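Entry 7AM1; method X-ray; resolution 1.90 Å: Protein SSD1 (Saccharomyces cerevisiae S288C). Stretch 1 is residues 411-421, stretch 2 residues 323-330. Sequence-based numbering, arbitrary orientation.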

# COMPACT_ATOMS: atom_id res chain seq x y z
N ARG A 411 -5.20 -3.15 -26.49
CA ARG A 411 -3.76 -3.01 -26.30
C ARG A 411 -3.44 -1.81 -25.43
O ARG A 411 -2.55 -1.88 -24.57
CB ARG A 411 -3.08 -2.88 -27.66
CG ARG A 411 -3.16 -4.13 -28.52
CD ARG A 411 -2.57 -3.91 -29.91
NE ARG A 411 -3.41 -3.05 -30.74
N ARG A 412 -4.14 -0.69 -25.64
CA ARG A 412 -3.86 0.52 -24.87
C ARG A 412 -4.33 0.36 -23.43
O ARG A 412 -3.69 0.87 -22.50
CB ARG A 412 -4.54 1.70 -25.56
CG ARG A 412 -3.88 2.01 -26.90
CD ARG A 412 -4.75 2.86 -27.82
NE ARG A 412 -4.06 3.17 -29.07
CZ ARG A 412 -3.16 4.12 -29.24
NH1 ARG A 412 -2.80 4.91 -28.23
NH2 ARG A 412 -2.60 4.29 -30.43
N ALA A 413 -5.44 -0.36 -23.21
CA ALA A 413 -5.88 -0.66 -21.86
C ALA A 413 -4.95 -1.66 -21.19
O ALA A 413 -4.71 -1.58 -19.98
CB ALA A 413 -7.31 -1.21 -21.88
N ARG A 414 -4.44 -2.63 -21.95
CA ARG A 414 -3.46 -3.56 -21.41
C ARG A 414 -2.20 -2.82 -20.98
O ARG A 414 -1.58 -3.16 -19.96
CB ARG A 414 -3.14 -4.63 -22.45
CG ARG A 414 -2.19 -5.72 -21.98
CD ARG A 414 -1.74 -6.59 -23.15
NE ARG A 414 -2.84 -7.39 -23.69
CZ ARG A 414 -3.10 -8.65 -23.36
NH1 ARG A 414 -2.35 -9.29 -22.47
NH2 ARG A 414 -4.13 -9.28 -23.92
N LYS A 415 -1.79 -1.80 -21.75
CA LYS A 415 -0.61 -1.03 -21.40
C LYS A 415 -0.82 -0.24 -20.11
O LYS A 415 0.04 -0.23 -19.22
CB LYS A 415 -0.23 -0.08 -22.54
CG LYS A 415 1.09 0.66 -22.32
N ARG A 416 -1.97 0.44 -19.99
CA ARG A 416 -2.29 1.14 -18.75
C ARG A 416 -2.38 0.15 -17.59
O ARG A 416 -1.78 0.36 -16.53
CB ARG A 416 -3.62 1.89 -18.90
CG ARG A 416 -3.49 3.28 -19.47
CD ARG A 416 -4.73 4.14 -19.19
NE ARG A 416 -4.66 5.37 -19.98
CZ ARG A 416 -5.24 6.52 -19.65
NH1 ARG A 416 -5.98 6.62 -18.55
NH2 ARG A 416 -5.10 7.57 -20.45
N SER A 417 -3.14 -0.93 -17.79
CA SER A 417 -3.19 -2.10 -16.92
C SER A 417 -4.02 -1.86 -15.66
O SER A 417 -4.87 -2.68 -15.32
CB SER A 417 -1.78 -2.56 -16.54
OG SER A 417 -1.81 -3.80 -15.86
N SER A 418 -3.79 -0.75 -14.96
CA SER A 418 -4.56 -0.45 -13.77
C SER A 418 -4.92 1.02 -13.73
O SER A 418 -4.12 1.89 -14.07
CB SER A 418 -3.80 -0.83 -12.49
OG SER A 418 -4.49 -0.39 -11.34
N ALA A 419 -6.14 1.29 -13.28
CA ALA A 419 -6.50 2.65 -12.93
C ALA A 419 -5.76 3.05 -11.66
O ALA A 419 -5.29 2.20 -10.89
CB ALA A 419 -8.01 2.78 -12.74
N VAL A 420 -5.65 4.36 -11.45
CA VAL A 420 -4.97 4.90 -10.28
C VAL A 420 -5.94 5.81 -9.55
O VAL A 420 -6.56 6.69 -10.17
CB VAL A 420 -3.69 5.66 -10.65
CG1 VAL A 420 -2.96 6.11 -9.40
CG2 VAL A 420 -2.79 4.80 -11.53
N PHE A 421 -6.08 5.62 -8.24
CA PHE A 421 -6.97 6.42 -7.42
C PHE A 421 -6.15 7.14 -6.35
O PHE A 421 -5.53 6.49 -5.50
CB PHE A 421 -8.07 5.56 -6.80
CG PHE A 421 -8.89 4.83 -7.82
CD1 PHE A 421 -10.00 5.43 -8.39
CD2 PHE A 421 -8.53 3.56 -8.24
CE1 PHE A 421 -10.75 4.76 -9.33
CE2 PHE A 421 -9.28 2.89 -9.19
CZ PHE A 421 -10.39 3.50 -9.74
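Stretch 2, residues 323-330: NFLSNEYL

The strongest link between the stretches is a salt bridge from R416 to E328. R416 NE donates a hydrogen bond to E328 OE1 at 2.9 Å, so the opposite charges of the two side chains meet directly. A second hydrogen bond runs from R412 NH1 to the backbone carbonyl E328 O. R412 NH1 and E328 O are 2.5 Å apart, which is very short, and the oxygen lies at the edge of the R412 guanidinium, near its plane. E328 is therefore held by two arginines one helical turn apart, through its side chain by one and its backbone by the other.

R416 NH2 also comes 3.2 Å from S326 O, but the angle is too poor for a hydrogen bond. The R416 guanidinium is sandwiched. S326 CA lies over one face and Y329 CD2 over the opposite face, the latter 3.3 Å from R416 NH2. R416 NH1 is satisfied elsewhere in the structure.

Stretch 2 has no regular helix or strand. It runs antiparallel to stretch 1: E328 sits beside R412, with their CA atoms 5.7 Å apart, and F324 lies nearest R416, CA to CA 7.1 Å. Stretch 1 is helical through R416. S417 then leaves the helix with positive phi, and the chain continues to a strand at V420 and F421.

Packing extends the contact at both ends. On the helix, Y329 CE1 lies 3.7 Å from R412 CB, and Y329 OH is 3.5 Å from A413 CA. Beyond the helix, V420 points toward stretch 2 and sets its CG2 over the face of the F324 ring, 3.5 Å from F324 CZ, in a CH-pi contact. F324 CE1 also approaches S418 O at 3.5 Å. Together the two stretches bury 575 Å².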

# COMPACT_ATOMS: atom_id res chain seq x y z
N ASN A 323 5.25 4.88 -13.32
CA ASN A 323 5.18 4.33 -14.68
C ASN A 323 3.82 4.55 -15.33
O ASN A 323 3.44 3.80 -16.24
CB ASN A 323 5.54 2.85 -14.68
CG ASN A 323 6.91 2.59 -14.10
OD1 ASN A 323 7.91 2.93 -14.72
ND2 ASN A 323 6.96 2.05 -12.89
N PHE A 324 3.09 5.57 -14.91
CA PHE A 324 1.83 5.95 -15.54
C PHE A 324 2.06 7.21 -16.36
O PHE A 324 2.17 8.31 -15.81
CB PHE A 324 0.74 6.15 -14.48
CG PHE A 324 0.39 4.90 -13.73
CD1 PHE A 324 -0.45 3.95 -14.29
CD2 PHE A 324 0.91 4.66 -12.47
CE1 PHE A 324 -0.77 2.79 -13.60
CE2 PHE A 324 0.59 3.51 -11.77
CZ PHE A 324 -0.24 2.57 -12.35
N LEU A 325 2.17 7.04 -17.68
CA LEU A 325 2.24 8.19 -18.58
C LEU A 325 0.85 8.70 -18.93
O LEU A 325 0.69 9.90 -19.20
CB LEU A 325 3.00 7.82 -19.85
CG LEU A 325 4.47 7.46 -19.68
CD1 LEU A 325 5.08 7.12 -21.03
CD2 LEU A 325 5.24 8.59 -19.02
N SER A 326 -0.14 7.82 -18.96
CA SER A 326 -1.54 8.20 -19.12
C SER A 326 -1.80 8.89 -20.46
O SER A 326 -2.71 9.71 -20.58
CB SER A 326 -1.99 9.09 -17.96
OG SER A 326 -1.78 8.44 -16.72
N ASN A 327 -1.01 8.54 -21.47
CA ASN A 327 -1.11 9.16 -22.78
C ASN A 327 -1.70 8.23 -23.84
O ASN A 327 -1.77 8.60 -25.01
CB ASN A 327 0.28 9.64 -23.23
CG ASN A 327 1.26 8.50 -23.41
OD1 ASN A 327 1.03 7.39 -22.92
ND2 ASN A 327 2.35 8.76 -24.12
N GLU A 328 -2.15 7.04 -23.44
CA GLU A 328 -2.54 6.04 -24.42
C GLU A 328 -3.76 6.44 -25.23
O GLU A 328 -3.98 5.88 -26.31
CB GLU A 328 -2.81 4.70 -23.73
CG GLU A 328 -1.60 4.09 -23.02
CD GLU A 328 -1.39 4.63 -21.61
OE1 GLU A 328 -2.07 5.60 -21.22
OE2 GLU A 328 -0.54 4.07 -20.89
N TYR A 329 -4.55 7.41 -24.76
CA TYR A 329 -5.80 7.77 -25.41
C TYR A 329 -5.83 9.19 -25.96
O TYR A 329 -6.82 9.56 -26.61
CB TYR A 329 -6.98 7.62 -24.42
CG TYR A 329 -7.10 6.25 -23.80
CD1 TYR A 329 -7.05 5.10 -24.59
CD2 TYR A 329 -7.27 6.10 -22.43
CE1 TYR A 329 -7.16 3.85 -24.02
CE2 TYR A 329 -7.38 4.85 -21.86
CZ TYR A 329 -7.33 3.73 -22.66
OH TYR A 329 -7.44 2.48 -22.09
N LEU A 330 -4.80 9.99 -25.72
CA LEU A 330 -4.81 11.39 -26.14
C LEU A 330 -4.72 11.51 -27.66
O LEU A 330 -4.12 10.68 -28.34
CB LEU A 330 -3.66 12.14 -25.48
CG LEU A 330 -3.61 12.04 -23.95
CD1 LEU A 330 -2.42 12.81 -23.39
CD2 LEU A 330 -4.91 12.53 -23.32